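Long-range contacts in glycosyl hydrolase family 10 (Bacteroides intestinalis DSM 17393, PDB 4QPW), which binds xylo-oligosaccharides through the carbohydrate-binding module seen here, one part of a larger enzyme that probably hydrolyses xylan: residues T58-P63 with G118-T123; Y70-M75 with Y108-K113. One frame throughout, in Å; residues are numbered along the deposited sequence. Where two conformers were deposited one is given.

Interactions 1 and 2 belong to the two antiparallel sheets of this carbohydrate-binding module, and their centres lie about 12 Å apart. Interaction 1 joins the loop 58-63 to the start of strand 120-124 on the glycan-binding sheet. Its Met122 touches a bound xylose, and the side chain of His120 comes within about 7 Å of one. Interaction 2 pairs strands 69-78 and 106-113 of the other sheet and contributes no residue to the glycan pocket. The chain links both sides, since loop 58-63 precedes strand 69-78 and strand 106-113 precedes 120-124. The two contacts meet in the hydrophobic interior, where Val121 CG2 lies 4.0 Å from Leu72 CD1.

Interaction 1 of 2, residues T58-P63 with G118-T123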
loop_
_atom_site.group_PDB
_atom_site.type_symbol
_atom_site.label_atom_id
_atom_site.label_comp_id
_atom_site.label_asym_id
_atom_site.label_seq_id
_atom_site.Cartn_x
_atom_site.Cartn_y
_atom_site.Cartn_z
ATOM N N THR A 58 0.424 1.011 4.404
ATOM C CA THR A 58 1.585 0.183 4.013
ATOM C C THR A 58 2.897 0.837 4.325
ATOM O O THR A 58 3.977 0.175 4.217
ATOM C CB THR A 58 1.473 -0.197 2.527
ATOM O OG1 THR A 58 1.376 0.982 1.738
ATOM C CG2 THR A 58 0.342 -1.109 2.246
ATOM N N ALA A 59 2.878 2.076 4.784
ATOM C CA ALA A 59 4.024 2.865 5.249
ATOM C C ALA A 59 3.423 4.022 6.065
ATOM O O ALA A 59 2.243 4.360 5.899
ATOM C CB ALA A 59 4.853 3.417 4.088
ATOM N N ASP A 60 4.243 4.631 6.909
ATOM C CA ASP A 60 3.755 5.690 7.824
ATOM C C ASP A 60 4.927 6.535 8.221
ATOM O O ASP A 60 6.091 6.260 7.857
ATOM C CB ASP A 60 3.146 4.950 9.072
ATOM C CG ASP A 60 2.292 5.789 9.963
ATOM O OD1 ASP A 60 2.037 6.921 9.677
ATOM O OD2 ASP A 60 1.980 5.179 11.064
ATOM N N ASN A 61 4.661 7.635 8.936
ATOM C CA ASN A 61 5.743 8.473 9.460
ATOM C C ASN A 61 6.602 9.011 8.312
ATOM O O ASN A 61 7.841 9.095 8.433
ATOM C CB ASN A 61 6.636 7.687 10.472
ATOM C CG ASN A 61 5.843 6.764 11.408
ATOM O OD1 ASN A 61 5.707 5.628 11.171
ATOM N ND2 ASN A 61 5.243 7.397 12.440
ATOM N N LEU A 62 5.986 9.404 7.219
ATOM C CA LEU A 62 6.763 9.731 6.021
ATOM C C LEU A 62 7.514 11.022 6.145
ATOM O O LEU A 62 6.936 12.027 6.665
ATOM C CB LEU A 62 5.857 9.722 4.810
ATOM C CG LEU A 62 5.138 8.430 4.469
ATOM C CD1 LEU A 62 4.218 8.651 3.277
ATOM C CD2 LEU A 62 6.101 7.276 4.247
ATOM N N PRO A 63 8.676 11.146 5.552
ATOM C CA PRO A 63 9.518 12.379 5.678
ATOM C C PRO A 63 9.243 13.267 4.499
ATOM O O PRO A 63 10.250 13.429 3.600
ATOM C CB PRO A 63 10.918 11.841 5.590
ATOM C CG PRO A 63 10.779 10.678 4.578
ATOM C CD PRO A 63 9.466 10.031 5.007
ATOM N N GLY A 118 4.246 15.122 5.743
ATOM C CA GLY A 118 4.148 13.889 6.444
ATOM C C GLY A 118 3.070 12.946 6.009
ATOM O O GLY A 118 2.697 12.933 4.849
ATOM N N GLY A 119 2.605 12.128 6.897
ATOM C CA GLY A 119 1.525 11.202 6.606
ATOM C C GLY A 119 1.971 9.769 6.323
ATOM O O GLY A 119 2.982 9.297 6.870
ATOM N N HIS A 120 1.122 9.086 5.594
ATOM C CA HIS A 120 1.236 7.629 5.424
ATOM C C HIS A 120 0.830 7.247 4.029
ATOM O O HIS A 120 0.405 8.074 3.210
ATOM C CB HIS A 120 0.371 6.951 6.502
ATOM C CG HIS A 120 -1.029 7.560 6.564
ATOM N ND1 HIS A 120 -1.420 8.424 7.564
ATOM C CD2 HIS A 120 -2.097 7.411 5.764
ATOM C CE1 HIS A 120 -2.694 8.759 7.341
ATOM N NE2 HIS A 120 -3.151 8.167 6.291
ATOM N N VAL A 121 1.021 5.947 3.687
ATOM C CA VAL A 121 0.538 5.417 2.406
ATOM C C VAL A 121 -0.747 4.672 2.682
ATOM O O VAL A 121 -0.738 3.482 3.116
ATOM C CB VAL A 121 1.576 4.554 1.677
ATOM C CG1 VAL A 121 1.010 4.055 0.364
ATOM C CG2 VAL A 121 2.840 5.347 1.454
ATOM N N MET A 122 -1.877 5.334 2.521
ATOM C CA MET A 122 -3.194 4.692 2.670
ATOM C C MET A 122 -3.395 3.811 1.467
ATOM O O MET A 122 -3.252 4.254 0.318
ATOM C CB MET A 122 -4.276 5.781 2.660
ATOM C CG MET A 122 -5.668 5.215 2.606
ATOM S SD MET A 122 -6.123 4.070 3.902
ATOM C CE MET A 122 -6.491 5.294 5.209
ATOM N N THR A 123 -3.790 2.540 1.668
ATOM C CA THR A 123 -3.897 1.553 0.591
ATOM C C THR A 123 -5.255 0.884 0.758
ATOM O O THR A 123 -5.673 0.542 1.880
ATOM C CB THR A 123 -2.759 0.548 0.733
ATOM O OG1 THR A 123 -1.499 1.294 0.919
ATOM C CG2 THR A 123 -2.587 -0.263 -0.480
HETATM O O HOH W 1 0.121 8.853 9.941
#
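Thr58 and Thr123 meet through their hydroxyls, with Thr58 OG1 3.0 Å from Thr123 OG1 in a hydrogen bond whose donor is not settled. The two side chains cross at about a right angle, and the bond gives each buried hydroxyl a polar partner. With chi1 of 57°, Thr58 OG1 sits between its own backbone N and carbonyl carbon, where it also touches Val121 CG1. Val121 turns its other branch to the loop: CG2 packs 3.8 Å from Ala59 CB and 4.0 Å from Leu62 CD1. Leu62 CG and CD1 lie against the backbone of Gly119 and His120.

Main-chain bonds hold these side chains in place. Thr58 N reaches Val121 O at 3.0 Å, and Val121 N returns to Ala59 O at the same length, from a position 49° above the carbonyl plane. Leu62 N then bonds to Gly119 O. The bonds from Thr58 and Ala59 to Val121 carry on the antiparallel pairing of strand 54-57 with 120-124 in the glycan-binding sheet of a beta-sandwich. Gly119 has backbone angles that would jam a CB against the preceding carbonyl, which calls for glycine.

At the pocket side, a water bridges Asp60 OD1, 2.7 Å away, and His120 ND1, 2.9 Å away, lying in the plane of the imidazole at its edge. Asp60 OD1 also accepts the N-H of Asn61 from above the carboxylate plane, which probably helps to steady the carboxylate. Further out, Arg94 bonds to His120 NE2 and the His57 ring stacks on the imidazole, so its rotation is fixed beside the pocket residue Trp91. On the loop's own side, Tyr6 OH binds Asp60 N and Tyr10 OH binds Thr58 O.

Interaction 2 of 2, residues Y70-M75 with Y108-K113; sequences YKLKMM and YEFSFK
Lys71 NZ is gripped by two carboxylates: Glu109 OE1, 2.8 Å away and met on the syn side, and Asp2 from the start of the chain. The lysine is extended beyond CG, and its CD and CE also run close to Glu109 OE1. Lys73 lies side by side with Glu109; the main partner of its NZ is Asp2, in a salt bridge, while the bridge from Lys73 NZ to Glu109 OE2 is long, at 3.9 Å. An alanine in place of Lys71 would probably leave Glu109 OE1 without its short charge partner and its carboxylate freer to turn.

Six backbone bonds join the antiparallel strands, among them Met74 O to Tyr108 N at 2.8 Å. On the inward face Phe112 CG lies between its own N and carbonyl carbon (chi1 67°), and the ring leans across the pairing, with CZ 3.8 Å from Tyr70 CB and its edge toward Leu72 N. Phe86, from the facing sheet of the sandwich, meets the Phe110 ring edge-to-face. With the charge network confined to the outer face and the apolar face joining the sandwich core, the lysines and acids probably escape the cost of burial.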
loop_
_atom_site.group_PDB
_atom_site.type_symbol
_atom_site.label_atom_id
_atom_site.label_comp_id
_atom_site.label_asym_id
_atom_site.label_seq_id
_atom_site.Cartn_x
_atom_site.Cartn_y
_atom_site.Cartn_z
ATOM N N TYR A 70 8.345 13.774 -5.284
ATOM C CA TYR A 70 8.826 12.438 -4.855
ATOM C C TYR A 70 8.295 11.420 -5.752
ATOM O O TYR A 70 7.417 11.644 -6.592
ATOM C CB TYR A 70 8.311 12.133 -3.395
ATOM C CG TYR A 70 8.692 13.153 -2.367
ATOM C CD1 TYR A 70 9.869 13.097 -1.683
ATOM C CD2 TYR A 70 7.807 14.236 -2.043
ATOM C CE1 TYR A 70 10.215 14.000 -0.714
ATOM C CE2 TYR A 70 8.153 15.140 -1.123
ATOM C CZ TYR A 70 9.346 15.043 -0.443
ATOM O OH TYR A 70 9.634 15.984 0.531
ATOM N N LYS A 71 8.794 10.162 -5.584
ATOM C CA LYS A 71 8.118 8.981 -6.081
ATOM C C LYS A 71 7.715 8.072 -4.943
ATOM O O LYS A 71 8.475 7.939 -3.948
ATOM C CB LYS A 71 9.031 8.110 -6.978
ATOM C CG LYS A 71 9.442 8.788 -8.260
ATOM C CD LYS A 71 10.398 7.901 -9.053
ATOM C CE LYS A 71 10.909 8.597 -10.319
ATOM N NZ LYS A 71 11.819 7.680 -11.115
ATOM N N LEU A 72 6.567 7.470 -5.042
ATOM C CA LEU A 72 6.218 6.289 -4.276
ATOM C C LEU A 72 6.628 5.052 -5.106
ATOM O O LEU A 72 6.250 4.987 -6.317
ATOM C CB LEU A 72 4.706 6.246 -4.052
ATOM C CG LEU A 72 4.105 4.982 -3.521
ATOM C CD1 LEU A 72 4.535 4.676 -2.095
ATOM C CD2 LEU A 72 2.559 5.012 -3.633
ATOM N N LYS A 73 7.349 4.138 -4.539
ATOM C CA LYS A 73 7.692 2.852 -5.171
ATOM C C LYS A 73 7.119 1.759 -4.363
ATOM O O LYS A 73 7.294 1.728 -3.106
ATOM C CB LYS A 73 9.172 2.654 -5.357
ATOM C CG LYS A 73 9.836 3.717 -6.188
ATOM C CD LYS A 73 11.294 3.428 -6.534
ATOM C CE LYS A 73 11.872 4.505 -7.464
ATOM N NZ LYS A 73 13.241 4.198 -7.889
ATOM N N MET A 74 6.413 0.799 -4.966
ATOM C CA MET A 74 5.890 -0.364 -4.264
ATOM C C MET A 74 6.066 -1.590 -5.083
ATOM O O MET A 74 5.717 -1.534 -6.303
ATOM C CB MET A 74 4.432 -0.122 -3.999
ATOM C CG MET A 74 3.754 -1.080 -3.063
ATOM S SD MET A 74 1.959 -0.898 -2.904
ATOM C CE MET A 74 2.158 1.124 -2.830
ATOM N N MET A 75 6.549 -2.648 -4.520
ATOM C CA MET A 75 6.607 -3.945 -5.229
ATOM C C MET A 75 5.412 -4.778 -4.801
ATOM O O MET A 75 5.215 -5.031 -3.590
ATOM C CB MET A 75 7.918 -4.626 -5.006
ATOM C CG MET A 75 7.916 -6.044 -5.573
ATOM S SD MET A 75 9.517 -6.790 -5.956
ATOM C CE MET A 75 9.544 -8.201 -4.916
ATOM N N TYR A 108 6.162 -0.831 -9.000
ATOM C CA TYR A 108 5.341 0.233 -9.516
ATOM C C TYR A 108 5.816 1.547 -8.979
ATOM O O TYR A 108 6.186 1.623 -7.763
ATOM C CB TYR A 108 3.857 -0.034 -9.139
ATOM C CG TYR A 108 3.335 -1.342 -9.685
ATOM C CD1 TYR A 108 2.728 -1.342 -10.994
ATOM C CD2 TYR A 108 3.578 -2.529 -9.098
ATOM C CE1 TYR A 108 2.334 -2.502 -11.613
ATOM C CE2 TYR A 108 3.157 -3.715 -9.682
ATOM C CZ TYR A 108 2.548 -3.678 -10.952
ATOM O OH TYR A 108 2.170 -4.882 -11.560
ATOM N N GLU A 109 5.828 2.597 -9.768
ATOM C CA GLU A 109 6.219 3.903 -9.319
ATOM C C GLU A 109 5.176 4.931 -9.622
ATOM O O GLU A 109 4.516 4.908 -10.684
ATOM C CB GLU A 109 7.724 4.272 -9.621
ATOM C CG GLU A 109 8.149 4.475 -11.061
ATOM C CD GLU A 109 9.627 4.865 -11.206
ATOM O OE1 GLU A 109 9.714 5.967 -11.808
ATOM O OE2 GLU A 109 10.586 4.135 -10.775
ATOM N N PHE A 110 5.001 5.884 -8.729
ATOM C CA PHE A 110 4.013 7.035 -8.838
ATOM C C PHE A 110 4.737 8.262 -8.476
ATOM O O PHE A 110 5.142 8.456 -7.322
ATOM C CB PHE A 110 2.888 6.714 -7.844
ATOM C CG PHE A 110 1.920 7.868 -7.497
ATOM C CD1 PHE A 110 0.941 8.265 -8.402
ATOM C CD2 PHE A 110 1.949 8.472 -6.250
ATOM C CE1 PHE A 110 0.055 9.330 -8.070
ATOM C CE2 PHE A 110 1.034 9.471 -5.921
ATOM C CZ PHE A 110 0.128 9.833 -6.821
ATOM N N SER A 111 4.916 9.173 -9.433
ATOM C CA SER A 111 5.462 10.451 -9.172
ATOM C C SER A 111 4.435 11.457 -8.668
ATOM O O SER A 111 3.301 11.457 -9.208
ATOM C CB SER A 111 6.093 11.030 -10.472
ATOM O OG SER A 111 7.255 10.287 -10.843
ATOM N N PHE A 112 4.746 12.226 -7.683
ATOM C CA PHE A 112 3.760 13.171 -7.135
ATOM C C PHE A 112 4.452 14.292 -6.524
ATOM O O PHE A 112 5.559 14.242 -6.006
ATOM C CB PHE A 112 2.803 12.509 -6.133
ATOM C CG PHE A 112 3.444 12.034 -4.844
ATOM C CD1 PHE A 112 4.260 10.835 -4.782
ATOM C CD2 PHE A 112 3.344 12.788 -3.685
ATOM C CE1 PHE A 112 4.861 10.500 -3.637
ATOM C CE2 PHE A 112 3.969 12.403 -2.547
ATOM C CZ PHE A 112 4.753 11.246 -2.527
ATOM N N LYS A 113 3.689 15.450 -6.428
ATOM C CA LYS A 113 4.009 16.561 -5.573
ATOM C C LYS A 113 3.333 16.363 -4.191
ATOM O O LYS A 113 2.092 16.166 -4.196
ATOM C CB LYS A 113 3.613 17.862 -6.252
ATOM C CG LYS A 113 4.097 19.048 -5.526
ATOM C CD LYS A 113 3.935 20.284 -6.442
ATOM C CE LYS A 113 2.820 21.196 -5.964
ATOM N NZ LYS A 113 2.672 22.465 -6.752
#